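Local coordinates for UPSTREAM OF FLC-like protein (DUF966) (Arabidopsis thaliana, PDB 6RSN) that polymerises through a DIX-like domain into filaments needed for its polar localisation, interprets cell polarity cues and can influence cell division orientation, at residues G50-L54 with Y55-S59; D38-N41 with R42-L46. The protein carries 1 engineered substitution. All coordinates share one frame; numbering follows the deposited sequence.

Both contacts are local and follow one another along the chain of the ubiquitin-like DIX-like domain. Contact 2 is about two and a half turns of helix 36-47; contact 1 is the exit from helix 49-52 into strand 55-63. Contact 1 is the more buried, with the W57 indole and the backbone N of Y55 sharing the A52 carbonyl, whereas contact 2 buries V39, L43 and D38, whose carboxylate is hydrogen-bonded, while N41 and D45 lie on the surface. Its four cross-segment bonds are all backbone to backbone; contact 1 adds one from a side chain. The two meet where W57 NE1 lies 3.7 Å from I40 CD1 and W57 CH2 is equally far from L43 CD1.

Contact 1. Residues G50-L54 with Y55-S59; sequences GMACL and YSWSS
Y55 meets the end of helix 49-52 at a type I beta turn running from A52 to Y55, the link by which this DIX-like, ubiquitin-fold domain passes from helix into strand 55-63. The turn is closed by Y55 N donating to A52 O at 3.2 Å, although the donor stands 51° out of the carbonyl plane and therefore does not address a lone pair. The Y55 side chain then lies back over the turn. With CG beside the backbone N (chi1 -64°), its ring has L54 O over one face and M51 O at an edge, 3.4 Å from CD2. L54 CB makes an off-centre CH-pi contact with this ring, 4.3 Å from the centroid. The M51 side chain, a selenomethionine, crosses that of Y55 at an angle, and its terminal CE comes to 4.1 Å from Y55 CE2.

S56 turns its side chain away, and its backbone pairs with S91 of strand 86-92. W57 returns to the turn two residues after Y55 and is overlapped near its rim by Y55 CB, 3.5 Å above the indole plane. A52 CB packs beside the indole, 4.3 Å from CZ2. W57 and M51 lie between sheet and helix: both touch L12 of strand 5-13 and L43 of helix 36-47, and W57 also reaches L36 and I40 of that helix. The A52 carbonyl is gripped twice, Y55 N and W57 NE1 arriving from opposite faces of its plane, and the NE1 bond would restrain the rotation of the indole against the turn. This bond is nearly straight: W57 NE1 reaches A52 O at 3.1 Å with an N-H...O angle of 163°, the acceptor lying in the ring plane.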
ATOM      1  N   GLY A  50       3.685   5.979  14.215  1.00 21.14           N
ATOM      2  CA  GLY A  50       4.533   4.827  14.459  1.00 21.66           C
ATOM      3  C   GLY A  50       4.132   3.521  13.775  1.00 21.81           C
ATOM      4  O   GLY A  50       4.799   2.499  14.014  1.00 22.74           O
HETATM    5  N   MSE A  51       3.074   3.525  12.931  1.00 18.94           N
HETATM    6  CA  MSE A  51       2.645   2.262  12.339  1.00 18.20           C
HETATM    7  C   MSE A  51       3.358   2.043  10.995  1.00 18.73           C
HETATM    8  O   MSE A  51       3.986   0.966  10.780  1.00 20.05           O
HETATM    9  CB  MSE A  51       1.105   2.303  12.214  1.00 20.62           C
HETATM   10  CG  MSE A  51       0.520   1.030  11.577  1.00 20.65           C
HETATM   11 SE   MSE A  51       0.305   1.239   9.599  1.00 27.27          SE
HETATM   12  CE  MSE A  51      -0.493  -0.540   9.204  1.00 26.87           C
ATOM     13  N   ALA A  52       3.196   2.954  10.000  1.00 18.24           N
ATOM     14  CA  ALA A  52       3.568   2.556   8.630  1.00 18.20           C
ATOM     15  C   ALA A  52       5.078   2.347   8.503  1.00 20.48           C
ATOM     16  O   ALA A  52       5.491   1.554   7.679  1.00 19.51           O
ATOM     17  CB  ALA A  52       3.094   3.558   7.635  1.00 20.29           C
ATOM     18  N   CYS A  53       5.862   2.986   9.376  1.00 20.53           N
ATOM     19  CA  CYS A  53       7.305   2.844   9.329  1.00 20.69           C
ATOM     20  C   CYS A  53       7.733   1.479   9.850  1.00 19.69           C
ATOM     21  O   CYS A  53       8.955   1.181   9.641  1.00 21.27           O
ATOM     22  CB  CYS A  53       8.029   3.917  10.167  1.00 21.77           C
ATOM     23  SG  CYS A  53       7.412   3.996  11.882  1.00 25.78           S
ATOM     24  N   LEU A  54       6.818   0.638  10.366  1.00 18.80           N
ATOM     25  CA  LEU A  54       7.218  -0.722  10.794  1.00 19.47           C
ATOM     26  C   LEU A  54       7.257  -1.701   9.610  1.00 17.58           C
ATOM     27  O   LEU A  54       7.631  -2.864   9.780  1.00 18.70           O
ATOM     28  CB  LEU A  54       6.221  -1.225  11.843  1.00 20.43           C
ATOM     29  CG  LEU A  54       6.166  -0.446  13.158  1.00 22.01           C
ATOM     30  CD1 LEU A  54       4.980  -0.984  13.923  1.00 23.22           C
ATOM     31  CD2 LEU A  54       7.441  -0.702  13.949  1.00 23.70           C
ATOM     32  N   TYR A  55       6.846  -1.248   8.421  1.00 18.03           N
ATOM     33  CA  TYR A  55       6.620  -2.132   7.289  1.00 18.18           C
ATOM     34  C   TYR A  55       7.345  -1.605   6.061  1.00 18.43           C
ATOM     35  O   TYR A  55       7.490  -0.383   5.866  1.00 19.93           O
ATOM     36  CB  TYR A  55       5.134  -2.184   6.933  1.00 18.28           C
ATOM     37  CG  TYR A  55       4.353  -2.775   8.064  1.00 17.72           C
ATOM     38  CD1 TYR A  55       4.295  -4.149   8.263  1.00 19.86           C
ATOM     39  CD2 TYR A  55       3.733  -1.926   8.966  1.00 19.90           C
ATOM     40  CE1 TYR A  55       3.570  -4.668   9.317  1.00 20.21           C
ATOM     41  CE2 TYR A  55       3.009  -2.424  10.037  1.00 21.96           C
ATOM     42  CZ  TYR A  55       2.967  -3.796  10.228  1.00 22.12           C
ATOM     43  OH  TYR A  55       2.328  -4.247  11.345  1.00 24.59           O
ATOM     44  N   SER A  56       7.822  -2.551   5.211  1.00 18.99           N
ATOM     45  CA  SER A  56       8.301  -2.238   3.878  1.00 19.45           C
ATOM     46  C   SER A  56       7.142  -2.455   2.897  1.00 19.04           C
ATOM     47  O   SER A  56       6.466  -3.481   2.980  1.00 19.94           O
ATOM     48  CB  SER A  56       9.396  -3.309   3.572  1.00 22.71           C
ATOM     49  OG  SER A  56       9.860  -2.975   2.276  1.00 28.76           O
ATOM     50  N   TRP A  57       6.868  -1.450   2.030  1.00 18.35           N
ATOM     51  CA  TRP A  57       5.604  -1.483   1.270  1.00 18.99           C
ATOM     52  C   TRP A  57       5.811  -1.883  -0.191  1.00 19.81           C
ATOM     53  O   TRP A  57       6.830  -1.544  -0.787  1.00 20.39           O
ATOM     54  CB  TRP A  57       4.860  -0.114   1.334  1.00 19.96           C
ATOM     55  CG  TRP A  57       4.456   0.165   2.751  1.00 18.41           C
ATOM     56  CD1 TRP A  57       5.167   0.801   3.740  1.00 19.45           C
ATOM     57  CD2 TRP A  57       3.217  -0.246   3.361  1.00 18.06           C
ATOM     58  NE1 TRP A  57       4.422   0.829   4.904  1.00 19.09           N
ATOM     59  CE2 TRP A  57       3.235   0.198   4.706  1.00 18.62           C
ATOM     60  CE3 TRP A  57       2.090  -0.938   2.879  1.00 20.12           C
ATOM     61  CZ2 TRP A  57       2.184  -0.060   5.598  1.00 20.14           C
ATOM     62  CZ3 TRP A  57       1.029  -1.143   3.732  1.00 19.53           C
ATOM     63  CH2 TRP A  57       1.068  -0.708   5.077  1.00 20.33           C
ATOM     64  N   SER A  58       4.846  -2.646  -0.701  0.50 18.78           N
ATOM     65  CA  SER A  58       4.891  -3.119  -2.079  0.50 18.82           C
ATOM     66  C   SER A  58       3.491  -2.898  -2.660  0.50 20.35           C
ATOM     67  O   SER A  58       2.508  -2.702  -1.924  0.50 20.22           O
ATOM     68  CB  SER A  58       5.277  -4.584  -2.136  0.50 18.29           C
ATOM     69  OG  SER A  58       6.631  -4.819  -1.681  0.50 17.49           O
ATOM     70  N   SER A  59       3.396  -2.881  -3.992  1.00 20.71           N
ATOM     71  CA  SER A  59       2.076  -2.882  -4.601  1.00 22.64           C
ATOM     72  C   SER A  59       1.980  -4.081  -5.534  1.00 25.88           C
ATOM     73  O   SER A  59       2.963  -4.529  -6.131  1.00 23.50           O
ATOM     74  CB  SER A  59       1.784  -1.572  -5.328  1.00 25.72           C
ATOM     75  OG  SER A  59       2.689  -1.437  -6.427  1.00 28.51           O
TER

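Contact 2. Residues D38-N41 with R42-L46; sequences DVIN and RLNDL
Four successive i to i+4 backbone bonds join D38-N41 to R42-L46 as regular alpha-helix, those of L43 N to V39 O (2.9 Å) and N44 N to I40 O being straighter than the bonds of R42 N and D45 N to D38 O and N41 O. On the buried flank V39 and L43 lie side by side and point the same way, with V39 CG1 4.1 Å from L43 CD1. V39 CG1 sits beside its own carbonyl carbon (chi1 177°), the branch that faces the next turn. I40 CG2 approaches the N44 amide group obliquely. R42 bends at its second torsion (chi2 56°) and leads away from the preceding turn; L46 CD2 lies 3.6 Å above its guanidinium plane, toward the rim. R42 NE donates to E25 O, and the D38 carboxylate accepts from S29 OG and Y35 N. The chemistry divides the helix: I40 and L43 pack on A52 and W57, with V39 CG1 beside L43, whereas D38 and R42, which both touch V26 of strand 22-27, place their polar ends against backbone and hydroxyl groups.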
ATOM      1  N   ASP A  38       1.112   9.324  -0.212  1.00 29.68           N
ATOM      2  CA  ASP A  38      -0.307   9.619   0.042  1.00 30.93           C
ATOM      3  C   ASP A  38      -0.915   8.572   1.000  1.00 28.66           C
ATOM      4  O   ASP A  38      -1.656   8.921   1.940  1.00 26.52           O
ATOM      5  CB  ASP A  38      -1.123   9.663  -1.241  1.00 33.40           C
ATOM      6  CG  ASP A  38      -0.639  10.759  -2.184  1.00 37.34           C
ATOM      7  OD1 ASP A  38      -0.351  11.837  -1.688  1.00 40.91           O
ATOM      8  OD2 ASP A  38      -0.548  10.520  -3.394  1.00 38.76           O
ATOM      9  N   VAL A  39      -0.610   7.279   0.737  1.00 26.86           N
ATOM     10  CA  VAL A  39      -1.029   6.129   1.544  1.00 25.07           C
ATOM     11  C   VAL A  39      -0.444   6.231   2.941  1.00 23.80           C
ATOM     12  O   VAL A  39      -1.174   6.118   3.941  1.00 24.34           O
ATOM     13  CB  VAL A  39      -0.632   4.799   0.901  1.00 25.60           C
ATOM     14  CG1 VAL A  39      -1.032   3.629   1.836  1.00 25.60           C
ATOM     15  CG2 VAL A  39      -1.232   4.699  -0.514  1.00 26.22           C
ATOM     16  N   ILE A  40       0.853   6.546   3.023  1.00 22.84           N
ATOM     17  CA  ILE A  40       1.506   6.639   4.320  1.00 24.22           C
ATOM     18  C   ILE A  40       0.930   7.810   5.132  1.00 24.61           C
ATOM     19  O   ILE A  40       0.672   7.698   6.333  1.00 24.88           O
ATOM     20  CB  ILE A  40       3.029   6.773   4.151  1.00 25.26           C
ATOM     21  CG1 ILE A  40       3.641   5.574   3.413  1.00 28.73           C
ATOM     22  CG2 ILE A  40       3.679   7.007   5.503  1.00 28.09           C
ATOM     23  CD1 ILE A  40       3.387   4.264   4.016  1.00 31.31           C
ATOM     24  N   ASN A  41       0.678   8.952   4.462  1.00 25.41           N
ATOM     25  CA  ASN A  41       0.029  10.052   5.184  1.00 26.87           C
ATOM     26  C   ASN A  41      -1.324   9.667   5.786  1.00 25.78           C
ATOM     27  O   ASN A  41      -1.681  10.065   6.920  1.00 26.63           O
ATOM     28  CB  ASN A  41      -0.146  11.273   4.267  1.00 32.14           C
ATOM     29  CG  ASN A  41       1.185  11.932   3.992  1.00 36.79           C
ATOM     30  OD1 ASN A  41       2.104  11.839   4.807  1.00 41.50           O
ATOM     31  ND2 ASN A  41       1.320  12.603   2.856  1.00 39.81           N
ATOM     32  N   ARG A  42      -2.108   8.908   5.040  1.00 25.44           N
ATOM     33  CA  ARG A  42      -3.415   8.485   5.523  1.00 24.05           C
ATOM     34  C   ARG A  42      -3.237   7.505   6.678  1.00 22.76           C
ATOM     35  O   ARG A  42      -3.977   7.556   7.669  1.00 21.84           O
ATOM     36  CB  ARG A  42      -4.211   7.840   4.382  1.00 26.87           C
ATOM     37  CG  ARG A  42      -5.570   7.254   4.780  1.00 27.15           C
ATOM     38  CD  ARG A  42      -6.331   8.403   5.424  1.00 30.47           C
ATOM     39  NE  ARG A  42      -7.753   8.051   5.456  1.00 34.28           N
ATOM     40  CZ  ARG A  42      -8.646   8.650   6.204  1.00 37.82           C
ATOM     41  NH1 ARG A  42      -8.296   9.670   6.967  1.00 38.25           N
ATOM     42  NH2 ARG A  42      -9.918   8.263   6.165  1.00 42.23           N
ATOM     43  N   LEU A  43      -2.299   6.552   6.528  1.00 21.48           N
ATOM     44  CA  LEU A  43      -2.089   5.631   7.660  1.00 19.86           C
ATOM     45  C   LEU A  43      -1.605   6.381   8.903  1.00 20.43           C
ATOM     46  O   LEU A  43      -1.936   6.017  10.041  1.00 20.90           O
ATOM     47  CB  LEU A  43      -1.062   4.550   7.271  1.00 21.01           C
ATOM     48  CG  LEU A  43      -1.625   3.491   6.329  1.00 22.43           C
ATOM     49  CD1 LEU A  43      -0.495   2.608   5.798  1.00 23.02           C
ATOM     50  CD2 LEU A  43      -2.703   2.643   7.012  1.00 21.31           C
ATOM     51  N   ASN A  44      -0.710   7.349   8.727  1.00 21.62           N
ATOM     52  CA  ASN A  44      -0.252   8.136   9.872  1.00 22.99           C
ATOM     53  C   ASN A  44      -1.443   8.757  10.583  1.00 24.68           C
ATOM     54  O   ASN A  44      -1.463   8.805  11.830  1.00 23.30           O
ATOM     55  CB  ASN A  44       0.714   9.252   9.411  1.00 22.52           C
ATOM     56  CG  ASN A  44       2.050   8.681   8.954  1.00 23.46           C
ATOM     57  OD1 ASN A  44       2.367   7.520   9.111  1.00 23.52           O
ATOM     58  ND2 ASN A  44       2.895   9.524   8.372  1.00 26.89           N
ATOM     59  N   ASP A  45      -2.420   9.270   9.798  1.00 23.81           N
ATOM     60  CA  ASP A  45      -3.605   9.876  10.439  1.00 27.67           C
ATOM     61  C   ASP A  45      -4.455   8.838  11.184  1.00 25.43           C
ATOM     62  O   ASP A  45      -4.911   9.051  12.324  1.00 26.94           O
ATOM     63  CB  ASP A  45      -4.426  10.633   9.391  1.00 30.25           C
ATOM     64  CG  ASP A  45      -3.784  11.946   8.963  1.00 38.83           C
ATOM     65  OD1 ASP A  45      -2.866  12.454   9.687  1.00 39.29           O
ATOM     66  OD2 ASP A  45      -4.235  12.493   7.938  1.00 44.28           O
ATOM     67  N   LEU A  46      -4.691   7.701  10.568  1.00 22.78           N
ATOM     68  CA  LEU A  46      -5.559   6.708  11.159  1.00 22.52           C
ATOM     69  C   LEU A  46      -4.926   5.902  12.293  1.00 21.28           C
ATOM     70  O   LEU A  46      -5.585   5.628  13.323  1.00 22.62           O
ATOM     71  CB  LEU A  46      -6.009   5.730  10.092  1.00 23.06           C
ATOM     72  CG  LEU A  46      -6.829   6.331   8.973  1.00 26.48           C
ATOM     73  CD1 LEU A  46      -7.220   5.174   8.069  1.00 26.86           C
ATOM     74  CD2 LEU A  46      -8.066   7.040   9.509  1.00 31.29           C
TER